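Side-chain contact in N-acetylglucosamine-6-phosphate deacetylase (PDB 1O12), which probably removes the acetyl group from N-acetylglucosamine-6-phosphate with the help of one bound divalent metal cation per subunit: residues F306-V311 and L360-T365. Numbering follows the deposited sequence.
Sequences FFSQAV and LNVVMT
Where the amidohydrolase barrel meets its smaller beta domain, the first turn of helix 307-318 packs against the start of strand 362-367 and the loop residue Leu360 just before it, through Ser308 and Val311. No direct hydrogen bond crosses the gap; a water does the joining. It lies 2.8 Å from Ser308 OG and accepts the backbone N-H of Val362, with 2.9 Å between that N and the water oxygen. A short, polar side chain suits a place where a water sits between helix and strand. Its hydroxyl is swung anti to its own N (chi1 -171°), which carries OG toward the strand. There OG also rests against the methyl CG2 of Val362 at 3.7 Å, while the carbonyl O of Leu360 stays 4.0 Å from it. One turn further along the helix, the Val311 methyl CG1 meets the Leu360 methyl CD2 at 4.2 Å, two buried, branched side chains with no polar groups needing partners. Leu325 of helix 322-336 touches both and so extends this apolar patch. On the strand side, Val362 also packs on Val354 and Phe373 of the flanking strands 353-356 and 370-374, whereas Gln85 OE1 accepts the Ser308 N-H at the helix start.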
ATOM      1  N   PHE A 306     -10.590  23.271  -7.551  1.00 33.51           N
ATOM      2  CA  PHE A 306     -10.907  23.460  -8.972  1.00 33.36           C
ATOM      3  C   PHE A 306     -10.177  22.339  -9.705  1.00 31.89           C
ATOM      4  O   PHE A 306      -9.064  21.985  -9.326  1.00 31.76           O
ATOM      5  CB  PHE A 306     -10.415  24.811  -9.507  1.00 34.44           C
ATOM      6  CG  PHE A 306     -11.270  25.987  -9.106  1.00 38.32           C
ATOM      7  CD1 PHE A 306     -12.559  25.810  -8.626  1.00 38.10           C
ATOM      8  CD2 PHE A 306     -10.783  27.295  -9.239  1.00 39.97           C
ATOM      9  CE1 PHE A 306     -13.352  26.907  -8.286  1.00 39.52           C
ATOM     10  CE2 PHE A 306     -11.580  28.397  -8.895  1.00 38.53           C
ATOM     11  CZ  PHE A 306     -12.858  28.197  -8.422  1.00 39.50           C
ATOM     12  N   PHE A 307     -10.781  21.776 -10.747  1.00 31.68           N
ATOM     13  CA  PHE A 307     -10.123  20.678 -11.426  1.00 30.30           C
ATOM     14  C   PHE A 307      -8.704  21.052 -11.805  1.00 32.56           C
ATOM     15  O   PHE A 307      -7.760  20.282 -11.600  1.00 32.82           O
ATOM     16  CB  PHE A 307     -10.879  20.243 -12.665  1.00 26.46           C
ATOM     17  CG  PHE A 307     -10.512  18.858 -13.104  1.00 25.50           C
ATOM     18  CD1 PHE A 307      -9.393  18.641 -13.901  1.00 24.37           C
ATOM     19  CD2 PHE A 307     -11.231  17.759 -12.635  1.00 24.19           C
ATOM     20  CE1 PHE A 307      -8.994  17.345 -14.213  1.00 24.73           C
ATOM     21  CE2 PHE A 307     -10.853  16.461 -12.934  1.00 24.87           C
ATOM     22  CZ  PHE A 307      -9.731  16.246 -13.723  1.00 26.28           C
ATOM     23  N   SER A 308      -8.555  22.243 -12.358  1.00 33.83           N
ATOM     24  CA  SER A 308      -7.242  22.738 -12.764  1.00 34.85           C
ATOM     25  C   SER A 308      -6.198  22.648 -11.640  1.00 34.44           C
ATOM     26  O   SER A 308      -5.031  22.324 -11.895  1.00 36.41           O
ATOM     27  CB  SER A 308      -7.364  24.185 -13.220  1.00 34.52           C
ATOM     28  OG  SER A 308      -6.166  24.606 -13.805  1.00 39.84           O
ATOM     29  N   GLN A 309      -6.615  22.943 -10.409  1.00 33.16           N
ATOM     30  CA  GLN A 309      -5.715  22.904  -9.269  1.00 32.35           C
ATOM     31  C   GLN A 309      -5.401  21.455  -8.938  1.00 31.80           C
ATOM     32  O   GLN A 309      -4.296  21.135  -8.525  1.00 33.27           O
ATOM     33  CB  GLN A 309      -6.345  23.599  -8.059  1.00 34.24           C
ATOM     34  CG  GLN A 309      -5.345  23.895  -6.926  1.00 36.15           C
ATOM     35  CD  GLN A 309      -4.150  24.715  -7.413  1.00 36.99           C
ATOM     36  OE1 GLN A 309      -4.315  25.813  -7.938  1.00 37.78           O
ATOM     37  NE2 GLN A 309      -2.943  24.175  -7.241  1.00 36.33           N
ATOM     38  N   ALA A 310      -6.384  20.586  -9.144  1.00 30.28           N
ATOM     39  CA  ALA A 310      -6.225  19.167  -8.903  1.00 27.96           C
ATOM     40  C   ALA A 310      -5.054  18.649  -9.725  1.00 28.51           C
ATOM     41  O   ALA A 310      -4.208  17.921  -9.216  1.00 28.26           O
ATOM     42  CB  ALA A 310      -7.476  18.438  -9.283  1.00 24.37           C
ATOM     43  N   VAL A 311      -4.995  19.033 -10.993  1.00 28.59           N
ATOM     44  CA  VAL A 311      -3.926  18.578 -11.864  1.00 29.00           C
ATOM     45  C   VAL A 311      -2.557  19.081 -11.408  1.00 30.74           C
ATOM     46  O   VAL A 311      -1.576  18.305 -11.348  1.00 29.06           O
ATOM     47  CB  VAL A 311      -4.189  19.014 -13.324  1.00 29.62           C
ATOM     48  CG1 VAL A 311      -3.021  18.619 -14.229  1.00 27.06           C
ATOM     49  CG2 VAL A 311      -5.469  18.355 -13.811  1.00 28.93           C
ATOM     50  N   LEU A 360       0.965  24.664 -16.321  1.00 41.24           N
ATOM     51  CA  LEU A 360      -0.327  23.993 -16.361  1.00 38.53           C
ATOM     52  C   LEU A 360      -1.525  24.885 -16.029  1.00 38.16           C
ATOM     53  O   LEU A 360      -2.528  24.436 -15.459  1.00 37.79           O
ATOM     54  CB  LEU A 360      -0.287  22.738 -15.471  1.00 36.59           C
ATOM     55  CG  LEU A 360      -0.012  21.431 -16.234  1.00 37.47           C
ATOM     56  CD1 LEU A 360       0.850  21.693 -17.463  1.00 37.84           C
ATOM     57  CD2 LEU A 360       0.640  20.425 -15.334  1.00 35.28           C
ATOM     58  N   ASN A 361      -1.410  26.169 -16.359  1.00 37.38           N
ATOM     59  CA  ASN A 361      -2.531  27.079 -16.172  1.00 35.22           C
ATOM     60  C   ASN A 361      -3.327  26.948 -17.466  1.00 34.03           C
ATOM     61  O   ASN A 361      -2.748  26.938 -18.561  1.00 31.33           O
ATOM     62  CB  ASN A 361      -2.061  28.514 -16.005  1.00 36.94           C
ATOM     63  CG  ASN A 361      -1.498  28.783 -14.623  1.00 39.57           C
ATOM     64  OD1 ASN A 361      -2.116  28.425 -13.609  1.00 39.92           O
ATOM     65  ND2 ASN A 361      -0.329  29.428 -14.565  1.00 37.66           N
ATOM     66  N   VAL A 362      -4.640  26.799 -17.343  1.00 33.79           N
ATOM     67  CA  VAL A 362      -5.476  26.666 -18.528  1.00 34.84           C
ATOM     68  C   VAL A 362      -5.527  27.978 -19.276  1.00 36.91           C
ATOM     69  O   VAL A 362      -5.732  29.045 -18.669  1.00 36.49           O
ATOM     70  CB  VAL A 362      -6.922  26.300 -18.199  1.00 35.27           C
ATOM     71  CG1 VAL A 362      -7.704  26.197 -19.490  1.00 33.33           C
ATOM     72  CG2 VAL A 362      -6.978  24.984 -17.401  1.00 34.51           C
ATOM     73  N   VAL A 363      -5.320  27.901 -20.585  1.00 36.67           N
ATOM     74  CA  VAL A 363      -5.370  29.088 -21.400  1.00 38.73           C
ATOM     75  C   VAL A 363      -6.393  28.932 -22.530  1.00 39.54           C
ATOM     76  O   VAL A 363      -6.751  29.888 -23.186  1.00 41.33           O
ATOM     77  CB  VAL A 363      -3.933  29.475 -21.934  1.00 39.33           C
ATOM     78  CG1 VAL A 363      -2.931  28.432 -21.543  1.00 40.38           C
ATOM     79  CG2 VAL A 363      -3.926  29.651 -23.440  1.00 38.86           C
HETATM   80  N   MSE A 364      -6.897  27.733 -22.742  1.00 41.10           N
HETATM   81  CA  MSE A 364      -7.872  27.545 -23.802  1.00 42.01           C
HETATM   82  C   MSE A 364      -8.479  26.155 -23.766  1.00 38.89           C
HETATM   83  O   MSE A 364      -7.776  25.158 -23.589  1.00 37.72           O
HETATM   84  CB  MSE A 364      -7.224  27.786 -25.169  1.00 48.23           C
HETATM   85  CG  MSE A 364      -8.204  27.632 -26.335  1.00 57.86           C
HETATM   86 SE   MSE A 364      -7.552  28.287 -28.101  1.00 73.19          SE
HETATM   87  CE  MSE A 364      -7.359  26.625 -29.102  1.00 65.37           C
ATOM     88  N   THR A 365      -9.791  26.098 -23.934  1.00 35.84           N
ATOM     89  CA  THR A 365     -10.491  24.827 -23.913  1.00 34.35           C
ATOM     90  C   THR A 365     -11.273  24.681 -25.201  1.00 34.42           C
ATOM     91  O   THR A 365     -11.851  25.637 -25.704  1.00 35.63           O
ATOM     92  CB  THR A 365     -11.444  24.743 -22.681  1.00 34.15           C
ATOM     93  OG1 THR A 365     -10.682  24.956 -21.485  1.00 32.34           O
ATOM     94  CG2 THR A 365     -12.127  23.388 -22.593  1.00 32.28           C
TER
HETATM   95  O   HOH W   1      -5.734  27.263 -14.708  1.00 25.55           O